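Local structure of sensory box histidine kinase/response regulator (Burkholderia thailandensis, 3MR0) at residues F95-S100 with D121-K126. The protein probably acts as a sensor kinase of a two-component phosphorelay, the fragment here being its PAS domain and the helix that leaves it. Sequence-based numbering, arbitrary orientation.
Sequences FRWIQS and DVTDRK. With SO4 (sulfate ion), chain C.
The K126 chain lies across one face of the W97 indole: CG sits 3.7 Å from W97 CG, and CE stands 3.7 Å from the centre of the six-membered ring, almost on its normal. Bends at chi2 (-71°) and chi3 (-55°) bring CD and then CE round, and NZ ends 4.6 Å from the same centre in a cation-pi contact. Lysine suits this place because CE makes a CH-pi contact while CB and CG pack by the five-membered ring. Beside them V122, one methyl against W97 CB, gives its N-H to W97 O. The N-H of W97 goes instead to a side chain, T123 OG1 (2.9 Å). A hydroxyl fits here, since it also donates to D121 OD1 (2.7 Å), which accepts T123 N from the same face of the carboxylate, closing an Asx turn. Aspartate has a second oxygen to spare: OD2 meets R96 NE, a charged N-H donor, on its syn side in a long but nearly straight salt bridge (3.3 Å, 173°), and T123 CB lies over the guanidinium. Strand 95-106 and the start of helix 123-140 are thus joined by amide, hydroxyl, carboxylate and guanidinium in series, with a lysine charge over an indole face.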
loop_
_atom_site.group_PDB
_atom_site.type_symbol
_atom_site.label_atom_id
_atom_site.label_comp_id
_atom_site.label_asym_id
_atom_site.label_seq_id
_atom_site.Cartn_x
_atom_site.Cartn_y
_atom_site.Cartn_z
ATOM N N PHE A 95 1.424 6.122 -12.591
ATOM C CA PHE A 95 1.700 5.102 -11.593
ATOM C C PHE A 95 2.826 5.494 -10.672
ATOM O O PHE A 95 3.817 6.064 -11.105
ATOM C CB PHE A 95 1.977 3.753 -12.259
ATOM C CG PHE A 95 0.742 3.105 -12.811
ATOM C CD1 PHE A 95 0.376 3.292 -14.135
ATOM C CD2 PHE A 95 -0.069 2.342 -11.996
ATOM C CE1 PHE A 95 -0.791 2.710 -14.647
ATOM C CE2 PHE A 95 -1.210 1.759 -12.482
ATOM C CZ PHE A 95 -1.584 1.945 -13.820
ATOM N N ARG A 96 2.658 5.198 -9.390
ATOM C CA ARG A 96 3.748 5.294 -8.433
ATOM C C ARG A 96 3.895 3.955 -7.705
ATOM O O ARG A 96 2.951 3.171 -7.634
ATOM C CB ARG A 96 3.477 6.405 -7.405
ATOM C CG ARG A 96 3.090 7.767 -7.991
ATOM C CD ARG A 96 4.274 8.555 -8.614
ATOM N NE ARG A 96 5.272 8.974 -7.621
ATOM C CZ ARG A 96 6.314 9.772 -7.863
ATOM N NH1 ARG A 96 7.155 10.062 -6.870
ATOM N NH2 ARG A 96 6.513 10.284 -9.078
ATOM N N TRP A 97 5.070 3.686 -7.154
ATOM C CA TRP A 97 5.235 2.524 -6.304
ATOM C C TRP A 97 4.976 2.935 -4.868
ATOM O O TRP A 97 5.414 3.991 -4.432
ATOM C CB TRP A 97 6.651 1.964 -6.382
ATOM C CG TRP A 97 6.968 1.253 -7.647
ATOM C CD1 TRP A 97 7.377 1.810 -8.826
ATOM C CD2 TRP A 97 6.938 -0.157 -7.856
ATOM N NE1 TRP A 97 7.585 0.827 -9.765
ATOM C CE2 TRP A 97 7.323 -0.393 -9.190
ATOM C CE3 TRP A 97 6.602 -1.250 -7.051
ATOM C CZ2 TRP A 97 7.399 -1.681 -9.729
ATOM C CZ3 TRP A 97 6.677 -2.531 -7.601
ATOM C CH2 TRP A 97 7.080 -2.728 -8.916
ATOM N N ILE A 98 4.252 2.091 -4.146
ATOM C CA ILE A 98 4.108 2.230 -2.705
ATOM C C ILE A 98 4.563 0.941 -2.015
ATOM O O ILE A 98 4.438 -0.158 -2.573
ATOM C CB ILE A 98 2.633 2.531 -2.285
ATOM C CG1 ILE A 98 1.658 1.481 -2.848
ATOM C CG2 ILE A 98 2.215 3.930 -2.691
ATOM C CD1 ILE A 98 0.203 1.675 -2.387
ATOM N N GLN A 99 5.099 1.076 -0.805
ATOM C CA GLN A 99 5.199 -0.059 0.115
ATOM C C GLN A 99 3.978 0.003 1.042
ATOM O O GLN A 99 3.667 1.068 1.573
ATOM C CB GLN A 99 6.484 0.007 0.940
ATOM C CG GLN A 99 6.553 -1.055 2.016
ATOM C CD GLN A 99 7.741 -0.881 2.935
ATOM O OE1 GLN A 99 8.249 0.229 3.097
ATOM N NE2 GLN A 99 8.174 -1.970 3.561
ATOM N N SER A 100 3.269 -1.116 1.201
ATOM C CA SER A 100 2.097 -1.178 2.090
ATOM C C SER A 100 2.330 -2.243 3.151
ATOM O O SER A 100 2.663 -3.390 2.834
ATOM C CB SER A 100 0.800 -1.449 1.314
ATOM O OG SER A 100 -0.348 -1.349 2.134
ATOM N N ASP A 121 5.482 6.210 -0.332
ATOM C CA ASP A 121 5.834 6.282 -1.749
ATOM C C ASP A 121 7.289 5.928 -1.910
ATOM O O ASP A 121 8.143 6.675 -1.447
ATOM C CB ASP A 121 5.593 7.672 -2.347
ATOM C CG ASP A 121 5.694 7.665 -3.865
ATOM O OD1 ASP A 121 6.732 7.237 -4.398
ATOM O OD2 ASP A 121 4.721 8.045 -4.543
ATOM N N VAL A 122 7.556 4.789 -2.549
ATOM C CA VAL A 122 8.921 4.286 -2.749
ATOM C C VAL A 122 9.331 4.292 -4.230
ATOM O O VAL A 122 10.183 3.514 -4.645
ATOM C CB VAL A 122 9.115 2.855 -2.157
ATOM C CG1 VAL A 122 8.911 2.859 -0.635
ATOM C CG2 VAL A 122 8.205 1.837 -2.855
ATOM N N THR A 123 8.727 5.188 -5.013
ATOM C CA THR A 123 8.930 5.205 -6.447
ATOM C C THR A 123 10.379 5.373 -6.824
ATOM O O THR A 123 10.892 4.592 -7.617
ATOM C CB THR A 123 8.074 6.291 -7.151
ATOM O OG1 THR A 123 6.698 6.091 -6.818
ATOM C CG2 THR A 123 8.224 6.202 -8.661
ATOM N N ASP A 124 11.032 6.390 -6.263
ATOM C CA ASP A 124 12.420 6.735 -6.631
ATOM C C ASP A 124 13.432 5.647 -6.342
ATOM O O ASP A 124 14.361 5.451 -7.118
ATOM C CB ASP A 124 12.860 8.050 -5.979
ATOM C CG ASP A 124 12.370 9.249 -6.739
ATOM O OD1 ASP A 124 11.867 9.048 -7.860
ATOM O OD2 ASP A 124 12.485 10.385 -6.224
ATOM N N ARG A 125 13.278 4.955 -5.220
ATOM C CA ARG A 125 14.111 3.795 -4.963
ATOM C C ARG A 125 13.871 2.731 -6.019
ATOM O O ARG A 125 14.822 2.139 -6.504
ATOM C CB ARG A 125 13.871 3.185 -3.581
ATOM C CG ARG A 125 14.493 1.788 -3.474
ATOM C CD ARG A 125 14.673 1.336 -2.046
ATOM N NE ARG A 125 13.441 1.478 -1.281
ATOM C CZ ARG A 125 12.482 0.566 -1.232
ATOM N NH1 ARG A 125 12.606 -0.571 -1.900
ATOM N NH2 ARG A 125 11.399 0.797 -0.520
ATOM N N LYS A 126 12.605 2.496 -6.377
ATOM C CA LYS A 126 12.273 1.444 -7.347
ATOM C C LYS A 126 12.806 1.782 -8.750
ATOM O O LYS A 126 13.189 0.873 -9.513
ATOM C CB LYS A 126 10.765 1.120 -7.351
ATOM C CG LYS A 126 10.217 0.562 -6.034
ATOM C CD LYS A 126 10.689 -0.837 -5.748
ATOM C CE LYS A 126 10.374 -1.747 -6.880
ATOM N NZ LYS A 126 10.856 -3.131 -6.576
HETATM S S SO4 C . 12.533 4.648 0.610
HETATM O O1 SO4 C . 13.832 4.384 0.006
HETATM O O2 SO4 C . 11.821 5.700 -0.095
HETATM O O3 SO4 C . 11.752 3.432 0.550
HETATM O O4 SO4 C . 12.659 5.049 2.004
#